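Side-chain contacts in probable glutathione S-transferase (Pseudomonas aeruginosa, PDB 6JWK), which probably isomerises maleylpyruvate in a glutathione-dependent reaction, as a zeta-class member of the glutathione S-transferase superfamily: residues Pro106-Arg111 with Gln128-His133; Lys114-Thr117 with Gly121-Ala124; Tyr72-Gln77 with Arg81-Asp86; Gly152-Phe155 with Ala159-Ile162; Arg14-Leu19 with Glu206-Tyr211. All coordinates share one frame; numbering follows the deposited sequence.

Contact 1: Pro106-Arg111 with Gln128-His133; sequences PLNNVR and QRWYAH. With SO4 (sulfate ion), chain I.
The carbonyl oxygen of Leu107 takes a 2.8 Å hydrogen bond from the indole NE1 of Trp130. The N-H points almost straight at the oxygen (160°), and the oxygen lies in the indole plane, at the edge of the ring. Seen from Leu107 the approach is less regular, because the donor stands well above the carbonyl plane.

Asn108 makes the other half of the contact by lying flat on Tyr131. Amide and phenol planes are only 8° apart, with Asn108 CG 3.6 Å above the ring and over its centre. Asn108 CB covers the same face as a CH-pi donor, 3.7 Å from the ring centroid. The CG of Tyr131 is anti to its backbone N (chi1 -159°), which swings the ring beneath the amide. From this stack Asn108 ND2 gives a weak hydrogen bond to Tyr131 O at 3.0 Å.

Beyond the turn, Asn109 caps helix 110-120, its OD1 accepting from Arg111 N at 3.1 Å. Val110 N reaches O2 of a sulfate ion through a weak 3.4 Å bond; His105 and Ser10 also bind this ion.

Leu107, Asn108, Trp130 and Tyr131 are all buried. The indole N-H therefore satisfies a main-chain oxygen where the short helix 105-108 is weakly bonded, while the Asn108 amide combines ring stacking with a weak polar link to helix 124-149.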
# COMPACT_ATOMS: atom_id res chain seq x y z
N PRO B 106 6.52 3.34 4.13
CA PRO B 106 6.49 2.46 5.31
C PRO B 106 7.87 2.23 5.96
O PRO B 106 7.92 2.00 7.17
CB PRO B 106 5.96 1.14 4.77
CG PRO B 106 5.14 1.55 3.57
CD PRO B 106 5.96 2.68 2.94
N LEU B 107 8.94 2.30 5.19
CA LEU B 107 10.32 2.12 5.71
C LEU B 107 10.81 3.41 6.39
O LEU B 107 11.71 3.30 7.20
CB LEU B 107 11.25 1.71 4.57
CG LEU B 107 10.77 0.48 3.82
CD1 LEU B 107 11.75 0.10 2.72
CD2 LEU B 107 10.61 -0.66 4.79
N ASN B 108 10.20 4.56 6.10
CA ASN B 108 10.73 5.91 6.44
C ASN B 108 9.77 6.60 7.42
O ASN B 108 9.93 7.75 7.66
CB ASN B 108 11.08 6.67 5.16
CG ASN B 108 12.36 6.17 4.53
OD1 ASN B 108 13.11 5.36 5.11
ND2 ASN B 108 12.60 6.58 3.29
N ASN B 109 8.84 5.84 7.99
CA ASN B 109 7.81 6.21 8.98
C ASN B 109 8.50 6.69 10.26
O ASN B 109 9.57 6.12 10.60
CB ASN B 109 7.01 4.93 9.32
CG ASN B 109 5.57 5.13 9.73
OD1 ASN B 109 5.27 5.44 10.89
ND2 ASN B 109 4.67 4.87 8.80
N VAL B 110 7.88 7.57 11.04
CA VAL B 110 8.39 7.86 12.42
C VAL B 110 8.43 6.56 13.24
O VAL B 110 9.43 6.30 13.88
CB VAL B 110 7.60 8.99 13.10
CG1 VAL B 110 6.10 8.75 13.09
CG2 VAL B 110 8.11 9.18 14.51
N ARG B 111 7.41 5.74 13.15
CA ARG B 111 7.35 4.51 13.89
C ARG B 111 8.60 3.65 13.62
O ARG B 111 9.22 3.18 14.53
CB ARG B 111 5.97 3.84 13.69
CG ARG B 111 5.93 2.43 13.15
CD ARG B 111 4.53 1.91 12.84
NE ARG B 111 4.52 1.25 11.55
CZ ARG B 111 4.03 0.05 11.29
NH1 ARG B 111 4.10 -0.42 10.08
NH2 ARG B 111 3.45 -0.68 12.23
N GLN B 128 19.52 8.66 8.75
CA GLN B 128 19.74 9.47 7.53
C GLN B 128 19.99 8.57 6.31
O GLN B 128 19.27 8.74 5.29
CB GLN B 128 20.95 10.40 7.73
CG GLN B 128 21.71 10.75 6.44
CD GLN B 128 20.75 11.58 5.66
OE1 GLN B 128 19.82 12.10 6.27
NE2 GLN B 128 20.88 11.63 4.36
N ARG B 129 21.02 7.72 6.34
CA ARG B 129 21.45 6.90 5.16
C ARG B 129 20.40 5.82 4.82
O ARG B 129 20.20 5.46 3.62
CB ARG B 129 22.81 6.22 5.43
CG ARG B 129 24.01 7.18 5.44
CD ARG B 129 25.39 6.59 5.76
NE ARG B 129 25.22 5.50 6.70
CZ ARG B 129 25.20 4.19 6.39
NH1 ARG B 129 25.42 3.78 5.15
NH2 ARG B 129 24.96 3.30 7.34
N TRP B 130 19.76 5.25 5.83
CA TRP B 130 18.63 4.32 5.58
C TRP B 130 17.55 5.08 4.80
O TRP B 130 17.12 4.56 3.78
CB TRP B 130 18.12 3.78 6.93
CG TRP B 130 16.73 3.25 6.99
CD1 TRP B 130 15.56 3.96 7.10
CD2 TRP B 130 16.37 1.87 7.14
NE1 TRP B 130 14.50 3.11 7.24
CE2 TRP B 130 14.97 1.82 7.28
CE3 TRP B 130 17.10 0.67 7.15
CZ2 TRP B 130 14.29 0.61 7.42
CZ3 TRP B 130 16.42 -0.53 7.29
CH2 TRP B 130 15.03 -0.55 7.40
N TYR B 131 17.13 6.23 5.31
CA TYR B 131 16.03 7.07 4.76
C TYR B 131 16.33 7.32 3.28
O TYR B 131 15.45 7.08 2.38
CB TYR B 131 15.86 8.33 5.61
CG TYR B 131 14.51 8.99 5.47
CD1 TYR B 131 14.13 9.66 4.32
CD2 TYR B 131 13.62 8.95 6.52
CE1 TYR B 131 12.89 10.27 4.22
CE2 TYR B 131 12.38 9.55 6.44
CZ TYR B 131 12.02 10.23 5.29
OH TYR B 131 10.77 10.80 5.27
N ALA B 132 17.58 7.71 3.01
CA ALA B 132 18.03 8.21 1.70
C ALA B 132 18.14 7.04 0.74
O ALA B 132 17.86 7.22 -0.46
CB ALA B 132 19.34 8.97 1.85
N HIS B 133 18.44 5.83 1.23
CA HIS B 133 18.51 4.63 0.36
C HIS B 133 17.10 4.28 -0.18
O HIS B 133 16.96 4.04 -1.38
CB HIS B 133 19.20 3.44 1.08
CG HIS B 133 19.12 2.15 0.33
ND1 HIS B 133 19.84 1.91 -0.83
CD2 HIS B 133 18.37 1.05 0.54
CE1 HIS B 133 19.57 0.70 -1.27
NE2 HIS B 133 18.64 0.16 -0.47
S SO4 I . 4.00 9.30 9.40
O1 SO4 I . 2.87 8.95 8.59
O2 SO4 I . 4.85 8.18 9.64
O3 SO4 I . 4.84 10.30 8.75
O4 SO4 I . 3.50 9.80 10.65

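Contact 2: Lys114-Thr117 with Gly121-Ala124; sequences KYLT and GIDA
Leu116 and Ile122 meet through Leu116 CB and Ile122 CG1, 4.2 Å apart, both atoms close to their own backbones. The first torsion of Ile122 explains the placing. CG1 sits beside the backbone N and anti to the carbonyl carbon (chi1 -52°), on the side where that N meets the helix, and it comes to 3.4 Å from Leu116 O. CB of Ile122 is almost as near to this oxygen, so hydrocarbon lies against it.

The same oxygen accepts the main bond of the contact, from Ile122 N at 3.0 Å. The bond is nearly straight, with an N-H...O angle of 172°, although the donor is raised out of the carbonyl plane of Leu116. A second backbone link, Gly121 N to Thr117 O at 2.9 Å, is bent to 120° and weak. Thr117 takes part through its backbone, its side chain pointing away from the loop and its OG1 bonding to Leu113 O one turn back.

Gly121 turns the chain with positive phi, a conformation that glycine adopts readily. Two residues on, Asp123 is the N-cap of the following helix, with OD1 accepting from Asp126 N. Leu116 also packs on Trp130 of that helix, and on Trp130 of the second subunit.

A glycine-ended helix running at once into an aspartate-capped one, with a backbone bond across the turn, forms a tight corner between helices 110-120 and 124-149 in the all-helical C-terminal domain of the glutathione transferase fold.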
# COMPACT_ATOMS: atom_id res chain seq x y z
N LYS B 114 11.84 5.35 15.11
CA LYS B 114 11.85 5.15 16.59
C LYS B 114 12.39 3.76 16.88
O LYS B 114 13.33 3.65 17.70
CB LYS B 114 10.46 5.25 17.23
CG LYS B 114 9.89 6.64 17.41
CD LYS B 114 8.49 6.62 18.01
CE LYS B 114 7.74 7.93 17.92
NZ LYS B 114 8.47 9.02 18.60
N TYR B 115 11.85 2.71 16.24
CA TYR B 115 12.37 1.33 16.44
C TYR B 115 13.88 1.31 16.17
O TYR B 115 14.61 0.72 16.99
CB TYR B 115 11.66 0.27 15.60
CG TYR B 115 11.96 -1.16 16.00
CD1 TYR B 115 13.12 -1.79 15.57
CD2 TYR B 115 11.07 -1.91 16.77
CE1 TYR B 115 13.41 -3.10 15.93
CE2 TYR B 115 11.33 -3.23 17.11
CZ TYR B 115 12.51 -3.83 16.69
OH TYR B 115 12.81 -5.13 17.01
N LEU B 116 14.35 1.88 15.05
CA LEU B 116 15.80 1.82 14.70
C LEU B 116 16.61 2.47 15.84
O LEU B 116 17.66 1.92 16.20
CB LEU B 116 16.07 2.48 13.34
CG LEU B 116 15.66 1.70 12.09
CD1 LEU B 116 15.93 2.52 10.83
CD2 LEU B 116 16.34 0.34 12.00
N THR B 117 16.14 3.59 16.40
CA THR B 117 16.82 4.37 17.48
C THR B 117 16.76 3.54 18.78
O THR B 117 17.79 2.94 19.16
CB THR B 117 16.16 5.75 17.68
OG1 THR B 117 16.00 6.38 16.41
CG2 THR B 117 16.93 6.68 18.60
N GLY B 121 19.58 0.83 18.47
CA GLY B 121 20.55 1.92 18.74
C GLY B 121 21.26 2.44 17.49
O GLY B 121 22.49 2.65 17.56
N ILE B 122 20.54 2.66 16.39
CA ILE B 122 21.12 3.21 15.12
C ILE B 122 21.16 4.73 15.25
O ILE B 122 20.11 5.31 15.63
CB ILE B 122 20.27 2.75 13.90
CG1 ILE B 122 20.08 1.23 13.88
CG2 ILE B 122 20.87 3.26 12.60
CD1 ILE B 122 21.38 0.44 13.77
N ASP B 123 22.32 5.38 15.01
CA ASP B 123 22.43 6.86 15.21
C ASP B 123 21.74 7.60 14.05
O ASP B 123 21.45 6.94 13.01
CB ASP B 123 23.88 7.36 15.36
CG ASP B 123 24.78 6.85 14.26
OD1 ASP B 123 24.30 6.70 13.12
OD2 ASP B 123 25.95 6.60 14.55
N ALA B 124 21.54 8.92 14.23
CA ALA B 124 20.94 9.90 13.29
C ALA B 124 21.58 9.78 11.90
O ALA B 124 20.83 9.92 10.90
CB ALA B 124 21.08 11.30 13.83

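Contact 3: Tyr72-Gln77 with Arg81-Asp86; sequences YLDAVQ and RLIPLD
The carboxylate of Asp74 and the guanidinium of Arg81 lie near each other with planes 64° apart but do not pair: Asp74 OD2 and Arg81 NH2 are 4.5 Å apart, beyond a salt bridge. One guanidinium face is covered instead by Leu85, whose CD2 lies 3.8 Å above the plane and toward the rim. What approaches Asp74 from Arg81 is the aliphatic part, CG being 3.5 Å from OD2.

The working edge of the carboxylate receives two consecutive backbone N-H groups. Leu82 N bonds to Asp74 OD1 at 2.8 Å in a nearly straight line (170°), and Ile83 N bonds to Asp74 OD2 at 2.9 Å with a more bent path. Each oxygen uses its syn lone pair, on the side of the other oxygen, so the carboxylate receives the loop as a two-pronged acceptor. The CG of Asp74, beside its backbone N and anti to the carbonyl carbon (chi1 -84°), carries this edge outward from the last turns of the helix.

Asp74 OD1 has a further partner in Lys22 NZ, a salt bridge from helix 10-22. Nearby positive charge and two N-H donors probably favour the ionised carboxylate. Leu82 continues into hydrophobic packing against Ala18 and Ile70, while Ile83 lies against Arg90 of helix 87-103.

A helix-borne carboxylate thus fixes the loop between helices 66-76 and 87-103, the linker by which the thioredoxin-like N-terminal domain of the glutathione transferase fold passes into its helical C-terminal domain.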
# COMPACT_ATOMS: atom_id res chain seq x y z
N TYR B 72 -12.71 5.84 -0.88
CA TYR B 72 -14.06 6.05 -0.31
C TYR B 72 -14.59 7.47 -0.61
O TYR B 72 -15.80 7.64 -0.91
CB TYR B 72 -14.01 5.79 1.20
CG TYR B 72 -15.36 5.81 1.85
CD1 TYR B 72 -16.35 4.93 1.45
CD2 TYR B 72 -15.66 6.73 2.83
CE1 TYR B 72 -17.61 4.95 2.03
CE2 TYR B 72 -16.91 6.75 3.44
CZ TYR B 72 -17.88 5.85 3.04
OH TYR B 72 -19.10 5.89 3.65
N LEU B 73 -13.72 8.49 -0.56
CA LEU B 73 -14.13 9.87 -0.88
C LEU B 73 -14.67 9.96 -2.30
O LEU B 73 -15.55 10.84 -2.53
CB LEU B 73 -12.95 10.83 -0.70
CG LEU B 73 -12.48 11.02 0.73
CD1 LEU B 73 -11.31 12.01 0.77
CD2 LEU B 73 -13.64 11.48 1.61
N ASP B 74 -14.21 9.14 -3.23
CA ASP B 74 -14.78 9.13 -4.60
C ASP B 74 -16.22 8.57 -4.60
O ASP B 74 -16.97 8.93 -5.50
CB ASP B 74 -13.93 8.36 -5.59
CG ASP B 74 -12.79 9.14 -6.23
OD1 ASP B 74 -12.67 10.35 -5.99
OD2 ASP B 74 -12.00 8.49 -6.94
N ALA B 75 -16.63 7.78 -3.61
CA ALA B 75 -18.04 7.35 -3.45
C ALA B 75 -18.85 8.47 -2.80
O ALA B 75 -19.96 8.73 -3.26
CB ALA B 75 -18.12 6.11 -2.61
N VAL B 76 -18.28 9.14 -1.78
CA VAL B 76 -18.95 10.21 -1.01
C VAL B 76 -19.29 11.38 -1.93
O VAL B 76 -20.40 11.88 -1.84
CB VAL B 76 -18.07 10.68 0.16
CG1 VAL B 76 -18.65 11.93 0.81
CG2 VAL B 76 -17.85 9.58 1.17
N GLN B 77 -18.36 11.79 -2.80
CA GLN B 77 -18.53 12.93 -3.76
C GLN B 77 -17.67 12.63 -4.97
O GLN B 77 -16.45 12.89 -4.99
CB GLN B 77 -18.10 14.25 -3.14
CG GLN B 77 -18.32 15.45 -4.05
CD GLN B 77 -17.65 16.66 -3.44
OE1 GLN B 77 -17.95 17.02 -2.32
NE2 GLN B 77 -16.66 17.22 -4.13
N ARG B 81 -12.72 13.59 -9.48
CA ARG B 81 -12.43 12.17 -9.19
C ARG B 81 -10.96 12.04 -8.75
O ARG B 81 -10.11 12.58 -9.40
CB ARG B 81 -12.79 11.33 -10.41
CG ARG B 81 -12.97 9.87 -10.06
CD ARG B 81 -13.52 9.07 -11.20
NE ARG B 81 -14.93 9.39 -11.31
CZ ARG B 81 -15.89 8.90 -10.54
NH1 ARG B 81 -17.14 9.30 -10.74
NH2 ARG B 81 -15.60 8.04 -9.58
N LEU B 82 -10.65 11.34 -7.67
CA LEU B 82 -9.22 11.23 -7.24
C LEU B 82 -8.60 9.97 -7.86
O LEU B 82 -7.37 9.87 -7.91
CB LEU B 82 -9.12 11.21 -5.71
CG LEU B 82 -9.63 12.48 -5.04
CD1 LEU B 82 -9.59 12.35 -3.54
CD2 LEU B 82 -8.87 13.71 -5.47
N ILE B 83 -9.42 9.01 -8.26
CA ILE B 83 -8.97 7.72 -8.87
C ILE B 83 -9.64 7.58 -10.22
O ILE B 83 -10.87 7.60 -10.29
CB ILE B 83 -9.27 6.51 -7.96
CG1 ILE B 83 -8.63 6.69 -6.58
CG2 ILE B 83 -8.80 5.22 -8.63
CD1 ILE B 83 -8.98 5.62 -5.59
N PRO B 84 -8.90 7.36 -11.31
CA PRO B 84 -9.49 7.32 -12.64
C PRO B 84 -10.54 6.22 -12.82
O PRO B 84 -10.43 5.17 -12.21
CB PRO B 84 -8.31 7.00 -13.55
CG PRO B 84 -7.13 7.48 -12.75
CD PRO B 84 -7.46 7.08 -11.33
N LEU B 85 -11.50 6.47 -13.70
CA LEU B 85 -12.56 5.50 -14.06
C LEU B 85 -12.00 4.52 -15.09
O LEU B 85 -12.30 3.32 -14.98
CB LEU B 85 -13.74 6.28 -14.65
CG LEU B 85 -14.77 6.74 -13.62
CD1 LEU B 85 -15.97 7.37 -14.32
CD2 LEU B 85 -15.19 5.58 -12.74
N ASP B 86 -11.24 5.00 -16.06
CA ASP B 86 -10.65 4.12 -17.10
C ASP B 86 -9.72 3.09 -16.44
O ASP B 86 -8.82 3.48 -15.67
CB ASP B 86 -9.87 4.92 -18.11
CG ASP B 86 -9.25 4.05 -19.19
OD1 ASP B 86 -9.85 3.96 -20.24
OD2 ASP B 86 -8.14 3.53 -18.98

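Contact 4: Gly152-Phe155 with Ala159-Ile162; sequences GAFF and AAGI
The first torsion of Phe154 sets its CG beside the backbone N and anti to the carbonyl carbon (chi1 -54°), and the second turns the ring nearly perpendicular to the side-chain bend (chi2 -87°). Together they lay one ring face against the peptide joining Ala159 to Ala160. Ala160 N lies over that face, 3.6 Å from Phe154 CG and offset toward the rim. Ala160 CB approaches at 3.9 Å from Phe154 CD1, and Phe154 CB touches Ala159 O at 3.5 Å. This is van der Waals packing of a ring on a peptide and one methyl group.

Both segments belong to the loop between helices 124-149 and 162-176 of the C-terminal domain. Ala153 and Phe154 form a classic beta bulge in this loop, and Gly161 is the N-cap of the second helix. Gly161 N donates to Glu164 OE1, the half of a capping box in which the N3 carboxylate accepts from the N-cap N-H; glycine cannot make the reciprocal bond. The other oxygen of the same carboxylate, OE2, accepts from Phe155 N, so Glu164 joins the two arms of the loop by polar bonds beside the Phe154 packing. Phe154 also rests on Leu190, Arg193 and Cys194 of helix 185-195, and Arg193 NH1 bonds to Ala153 O.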
# COMPACT_ATOMS: atom_id res chain seq x y z
N GLY B 152 -1.26 13.91 -18.35
CA GLY B 152 -1.38 15.38 -18.43
C GLY B 152 -0.41 16.10 -17.52
O GLY B 152 0.66 15.54 -17.19
N ALA B 153 -0.76 17.35 -17.22
CA ALA B 153 -0.01 18.27 -16.34
C ALA B 153 0.14 17.55 -15.02
O ALA B 153 1.20 17.66 -14.41
CB ALA B 153 -0.76 19.57 -16.16
N PHE B 154 -0.91 16.83 -14.63
CA PHE B 154 -0.88 15.90 -13.47
C PHE B 154 -0.88 14.47 -14.01
O PHE B 154 -1.15 14.26 -15.21
CB PHE B 154 -2.04 16.17 -12.52
CG PHE B 154 -2.13 17.60 -12.06
CD1 PHE B 154 -1.42 18.03 -10.95
CD2 PHE B 154 -2.80 18.55 -12.84
CE1 PHE B 154 -1.48 19.35 -10.55
CE2 PHE B 154 -2.89 19.87 -12.42
CZ PHE B 154 -2.22 20.26 -11.28
N PHE B 155 -0.70 13.50 -13.13
CA PHE B 155 -0.54 12.09 -13.55
C PHE B 155 -1.79 11.65 -14.31
O PHE B 155 -1.67 11.02 -15.37
CB PHE B 155 -0.24 11.13 -12.40
CG PHE B 155 0.10 9.78 -12.94
CD1 PHE B 155 -0.91 8.86 -13.21
CD2 PHE B 155 1.40 9.45 -13.23
CE1 PHE B 155 -0.60 7.63 -13.74
CE2 PHE B 155 1.70 8.20 -13.76
CZ PHE B 155 0.71 7.30 -14.02
N ALA B 159 -6.27 17.32 -13.80
CA ALA B 159 -6.56 17.50 -12.35
C ALA B 159 -5.64 16.61 -11.48
O ALA B 159 -5.37 15.48 -11.87
CB ALA B 159 -8.00 17.16 -12.08
N ALA B 160 -5.22 17.10 -10.32
CA ALA B 160 -4.51 16.33 -9.28
C ALA B 160 -5.40 15.21 -8.72
O ALA B 160 -6.66 15.31 -8.70
CB ALA B 160 -4.04 17.26 -8.19
N GLY B 161 -4.78 14.13 -8.29
CA GLY B 161 -5.53 12.96 -7.78
C GLY B 161 -4.67 12.14 -6.84
O GLY B 161 -3.74 12.71 -6.22
N ILE B 162 -5.00 10.87 -6.73
CA ILE B 162 -4.37 9.98 -5.73
C ILE B 162 -2.84 10.01 -5.87
O ILE B 162 -2.13 9.95 -4.86
CB ILE B 162 -4.95 8.56 -5.81
CG1 ILE B 162 -4.44 7.75 -4.62
CG2 ILE B 162 -4.66 7.90 -7.13
CD1 ILE B 162 -5.07 6.37 -4.51

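Contact 5: Arg14-Leu19 with Glu206-Tyr211; sequences RVRIAL and ERQPDY
This is a buried stack of a guanidinium on an amide, formed by Arg16 of helix 10-22 and Gln208 of the chain's C-terminal tail, and it joins the N-terminal domain to a distant part of the sequence. The two side chains approach from opposite directions, and their planes are 28° apart. Gln208 covers one face of Arg16: its CG is 3.7 Å above the guanidinium plane, offset toward the rim, while its CD comes to 3.3 Å from Arg16 NE.

The bend at chi3 of Arg16 (-49°) turns the flat head out of line with its chain. Gln208 bends at chi2, bringing its amide back over CD and NE of the arginine; Arg16 CD and Gln208 OE1 are 3.4 Å apart. Arg16 NE and Gln208 NE2 lie equally close at 3.3 Å but are two donors and do not bond. Their hydrogens go to successive carbonyls near the end of helix 198-203: NE to Ala203 O and NE2 to Ser204 O.

In the glutathione transferase fold, helix 10-22 is the first helix of the thioredoxin-like domain, and here the tail folds back against it. Arg16 NH1 bonds to Ser5 OG at the end of strand 2-5. The tail makes a type I turn from Gln208 to Tyr211, closed by a 3.1 Å bond from Tyr211 N to Gln208 O, and within it Asp210 OD2 accepts from Phe7 N.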
# COMPACT_ATOMS: atom_id res chain seq x y z
N ARG B 14 -1.71 13.27 3.07
CA ARG B 14 -2.31 12.63 1.86
C ARG B 14 -3.82 12.89 1.86
O ARG B 14 -4.36 13.24 0.86
CB ARG B 14 -2.13 11.10 1.81
CG ARG B 14 -0.69 10.62 1.69
CD ARG B 14 -0.69 9.12 1.75
NE ARG B 14 0.66 8.62 1.78
CZ ARG B 14 0.99 7.38 2.01
NH1 ARG B 14 0.04 6.51 2.32
NH2 ARG B 14 2.26 7.02 2.00
N VAL B 15 -4.48 12.66 2.98
CA VAL B 15 -5.97 12.75 3.04
C VAL B 15 -6.43 14.19 3.14
O VAL B 15 -7.54 14.51 2.60
CB VAL B 15 -6.51 11.91 4.22
CG1 VAL B 15 -8.02 12.00 4.29
CG2 VAL B 15 -6.06 10.45 4.08
N ARG B 16 -5.69 15.07 3.81
CA ARG B 16 -6.00 16.53 3.80
C ARG B 16 -5.94 17.06 2.36
O ARG B 16 -6.79 17.88 1.97
CB ARG B 16 -5.07 17.34 4.69
CG ARG B 16 -5.26 17.09 6.18
CD ARG B 16 -4.56 18.12 7.05
NE ARG B 16 -3.16 18.37 6.68
CZ ARG B 16 -2.09 17.78 7.18
NH1 ARG B 16 -2.20 16.88 8.15
NH2 ARG B 16 -0.89 18.13 6.74
N ILE B 17 -5.00 16.58 1.55
CA ILE B 17 -4.99 17.04 0.12
C ILE B 17 -6.26 16.52 -0.57
O ILE B 17 -6.94 17.31 -1.29
CB ILE B 17 -3.73 16.52 -0.58
CG1 ILE B 17 -2.46 17.11 0.03
CG2 ILE B 17 -3.78 16.72 -2.08
CD1 ILE B 17 -1.18 16.38 -0.41
N ALA B 18 -6.60 15.25 -0.36
CA ALA B 18 -7.80 14.67 -1.01
C ALA B 18 -9.03 15.50 -0.62
O ALA B 18 -9.89 15.87 -1.51
CB ALA B 18 -7.98 13.23 -0.59
N LEU B 19 -9.23 15.73 0.68
CA LEU B 19 -10.40 16.55 1.11
C LEU B 19 -10.35 17.94 0.46
O LEU B 19 -11.42 18.44 0.07
CB LEU B 19 -10.43 16.62 2.65
CG LEU B 19 -10.75 15.29 3.32
CD1 LEU B 19 -10.47 15.35 4.83
CD2 LEU B 19 -12.20 14.89 3.08
N GLU B 206 2.17 23.32 7.29
CA GLU B 206 2.54 24.67 7.78
C GLU B 206 1.29 25.53 7.94
O GLU B 206 1.36 26.52 8.69
CB GLU B 206 3.56 25.35 6.86
CG GLU B 206 4.87 24.59 6.74
CD GLU B 206 5.00 23.60 5.59
OE1 GLU B 206 3.98 23.06 5.14
OE2 GLU B 206 6.14 23.38 5.14
N ARG B 207 0.18 25.15 7.30
CA ARG B 207 -1.07 25.92 7.34
C ARG B 207 -2.07 25.24 8.29
O ARG B 207 -3.22 25.66 8.31
CB ARG B 207 -1.58 26.13 5.92
CG ARG B 207 -0.70 27.04 5.05
CD ARG B 207 -0.55 28.48 5.58
NE ARG B 207 -1.85 29.15 5.53
CZ ARG B 207 -2.28 30.08 6.39
NH1 ARG B 207 -1.51 30.56 7.36
NH2 ARG B 207 -3.48 30.57 6.25
N GLN B 208 -1.69 24.19 8.99
CA GLN B 208 -2.65 23.50 9.89
C GLN B 208 -2.84 24.35 11.16
O GLN B 208 -1.90 24.99 11.62
CB GLN B 208 -2.18 22.08 10.20
CG GLN B 208 -2.18 21.20 8.94
CD GLN B 208 -3.54 21.24 8.28
OE1 GLN B 208 -4.54 20.92 8.92
NE2 GLN B 208 -3.60 21.63 7.00
N PRO B 209 -4.05 24.36 11.74
CA PRO B 209 -4.27 24.96 13.08
C PRO B 209 -3.32 24.44 14.17
O PRO B 209 -2.95 25.20 14.99
CB PRO B 209 -5.70 24.52 13.40
CG PRO B 209 -6.36 24.38 12.03
CD PRO B 209 -5.27 23.77 11.16
N ASP B 210 -2.91 23.17 14.13
CA ASP B 210 -2.03 22.56 15.16
C ASP B 210 -0.55 22.79 14.82
O ASP B 210 0.30 22.16 15.49
CB ASP B 210 -2.36 21.07 15.39
CG ASP B 210 -2.32 20.20 14.15
OD1 ASP B 210 -2.70 20.71 13.07
OD2 ASP B 210 -1.91 19.00 14.27
N TYR B 211 -0.21 23.63 13.84
CA TYR B 211 1.21 23.84 13.47
C TYR B 211 1.86 24.92 14.36
O TYR B 211 1.29 26.02 14.38
CB TYR B 211 1.36 24.23 12.00
CG TYR B 211 2.79 24.38 11.56
CD1 TYR B 211 3.60 23.29 11.33
CD2 TYR B 211 3.32 25.63 11.33
CE1 TYR B 211 4.91 23.43 10.89
CE2 TYR B 211 4.64 25.80 10.93
CZ TYR B 211 5.43 24.70 10.69
OH TYR B 211 6.71 24.89 10.27

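How the contacts relate
From the N terminus, helix 10-22 opens the longest loop, which contact 5 closes only at the C-terminal tail; the other four contacts nest inside it. Contact 3 closes a short loop at the passage between the domains, then contact 1 closes the next with contact 2 nested within it, and contact 4 follows in series. Contacts 1 and 2 share helix 110-120 and touch, and both reach the second subunit. The linker of contact 3 meets contact 4 at the start of helix 162-176, through a probable hydrogen bond from Ile162 N to Leu82 O. Contact 3 also packs on contact 5, where Leu82 and Leu73 meet Ala18. Contacts 2 and 3 lie farthest apart, centres about 39 Å.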